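Local coordinates for protein protocadherin gamma-B3 (Homo sapiens, PDB 5K8R) that probably mediates calcium-dependent cell adhesion through its extracellular cadherin repeats and may help establish and maintain specific neuronal connections in the brain, at residues S323-E328 and T409-D414. Sequence-based numbering, arbitrary orientation.
Sequences SQHIQE and TLHILD. With NA (sodium ion), chain M.
Ile326 lays its CD1 against CB of Leu410 at 3.6 Å, carried there by an extended chain (chi2 171°), while its CB meets CD1 of Ile412 at 3.9 Å. The branched, apolar chain suits this inner face of the fourth cadherin repeat, where Val336 and Leu380 also pack. Strand 325-327, at the edge of its sheet, pairs in parallel with the repeat's last strand, 403-413, as in cadherin repeats whose first strand switches sheets. His411 N donates to Gln324 O in a nearly straight bond (174°), Ile326 N to His411 O, Leu413 N to Ile326 O and Glu328 N to Leu413 O. On the outer face, the side chains of Leu413 and His325 cross obliquely, Leu413 CD1 resting 3.7 Å from His325 CB. Just past the strand, Glu328 probably stands where calcium-binding Glu114 and Glu223 stand in earlier repeats, but this construct lacks the next repeat. Its OE1 accepts a hydrogen bond from Arg382 N; an alanine here would probably leave that N without this acceptor. Glu328 OE2 lies 4.2 Å from Asp414 OD1, a repulsion probably eased by nearby Arg382; the sodium is held by carbonyls, Glu328 O and Leu380 O, not by these carboxylates.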
# COMPACT_ATOMS: atom_id res chain seq x y z
N SER A 323 2.81 -34.51 -74.14
CA SER A 323 3.22 -35.84 -73.71
C SER A 323 4.72 -36.07 -73.94
O SER A 323 5.15 -37.20 -74.16
CB SER A 323 2.40 -36.94 -74.39
OG SER A 323 1.01 -36.72 -74.21
N GLN A 324 5.50 -34.98 -73.90
CA GLN A 324 6.94 -35.03 -74.12
C GLN A 324 7.28 -35.61 -75.49
O GLN A 324 8.24 -36.36 -75.66
CB GLN A 324 7.65 -35.82 -73.01
CG GLN A 324 7.36 -35.30 -71.61
CD GLN A 324 8.07 -36.11 -70.54
OE1 GLN A 324 8.80 -37.05 -70.84
NE2 GLN A 324 7.86 -35.73 -69.28
N HIS A 325 6.47 -35.26 -76.49
CA HIS A 325 6.61 -35.79 -77.84
C HIS A 325 6.85 -34.66 -78.83
O HIS A 325 6.28 -33.57 -78.70
CB HIS A 325 5.36 -36.58 -78.26
CG HIS A 325 5.14 -37.83 -77.48
ND1 HIS A 325 3.92 -38.46 -77.40
CD2 HIS A 325 5.99 -38.58 -76.74
CE1 HIS A 325 4.02 -39.54 -76.65
NE2 HIS A 325 5.27 -39.64 -76.24
N ILE A 326 7.71 -34.92 -79.82
CA ILE A 326 7.98 -33.99 -80.91
C ILE A 326 8.02 -34.78 -82.20
O ILE A 326 8.71 -35.81 -82.29
CB ILE A 326 9.31 -33.22 -80.71
CG1 ILE A 326 9.38 -32.58 -79.33
CG2 ILE A 326 9.47 -32.16 -81.79
CD1 ILE A 326 10.74 -32.01 -79.02
N GLN A 327 7.30 -34.31 -83.22
CA GLN A 327 7.39 -34.91 -84.54
C GLN A 327 8.65 -34.41 -85.24
O GLN A 327 8.98 -33.22 -85.18
CB GLN A 327 6.15 -34.58 -85.37
CG GLN A 327 4.88 -35.23 -84.83
CD GLN A 327 3.67 -34.96 -85.71
OE1 GLN A 327 3.74 -34.17 -86.66
NE2 GLN A 327 2.55 -35.61 -85.40
N GLU A 328 9.35 -35.33 -85.91
CA GLU A 328 10.65 -34.99 -86.48
C GLU A 328 10.55 -33.98 -87.61
O GLU A 328 11.49 -33.22 -87.85
CB GLU A 328 11.36 -36.26 -86.97
CG GLU A 328 10.65 -36.99 -88.10
CD GLU A 328 11.43 -38.19 -88.58
OE1 GLU A 328 12.57 -38.40 -88.11
OE2 GLU A 328 10.90 -38.94 -89.44
N THR A 409 12.68 -34.88 -70.75
CA THR A 409 13.06 -35.70 -71.89
C THR A 409 12.01 -35.54 -72.98
O THR A 409 10.83 -35.85 -72.76
CB THR A 409 13.21 -37.16 -71.49
OG1 THR A 409 14.29 -37.30 -70.56
CG2 THR A 409 13.51 -38.02 -72.72
N LEU A 410 12.43 -35.06 -74.15
CA LEU A 410 11.56 -34.86 -75.29
C LEU A 410 11.87 -35.92 -76.34
O LEU A 410 12.99 -35.99 -76.84
CB LEU A 410 11.74 -33.45 -75.87
CG LEU A 410 11.52 -32.31 -74.88
CD1 LEU A 410 12.09 -31.01 -75.43
CD2 LEU A 410 10.04 -32.16 -74.55
N HIS A 411 10.87 -36.73 -76.67
CA HIS A 411 11.04 -37.82 -77.62
C HIS A 411 10.72 -37.36 -79.03
O HIS A 411 9.79 -36.57 -79.24
CB HIS A 411 10.15 -39.00 -77.23
CG HIS A 411 10.32 -39.45 -75.82
ND1 HIS A 411 11.31 -40.32 -75.42
CD2 HIS A 411 9.62 -39.14 -74.70
CE1 HIS A 411 11.22 -40.53 -74.12
NE2 HIS A 411 10.20 -39.83 -73.66
N ILE A 412 11.49 -37.86 -79.99
CA ILE A 412 11.31 -37.52 -81.40
C ILE A 412 10.54 -38.65 -82.07
O ILE A 412 10.92 -39.82 -81.97
CB ILE A 412 12.66 -37.29 -82.09
CG1 ILE A 412 13.48 -36.26 -81.31
CG2 ILE A 412 12.46 -36.83 -83.53
CD1 ILE A 412 12.79 -34.92 -81.16
N LEU A 413 9.46 -38.30 -82.76
CA LEU A 413 8.58 -39.26 -83.40
C LEU A 413 8.73 -39.20 -84.92
O LEU A 413 9.20 -38.20 -85.48
CB LEU A 413 7.12 -39.01 -83.01
CG LEU A 413 6.81 -38.92 -81.52
CD1 LEU A 413 5.33 -38.67 -81.29
CD2 LEU A 413 7.27 -40.17 -80.79
N ASP A 414 8.33 -40.28 -85.58
CA ASP A 414 8.39 -40.36 -87.03
C ASP A 414 7.36 -39.44 -87.68
O ASP A 414 6.24 -39.30 -87.17
CB ASP A 414 8.18 -41.80 -87.50
CG ASP A 414 9.29 -42.73 -87.06
OD1 ASP A 414 10.45 -42.27 -86.98
OD2 ASP A 414 9.00 -43.91 -86.79
NA NA M . 12.73 -34.15 -89.76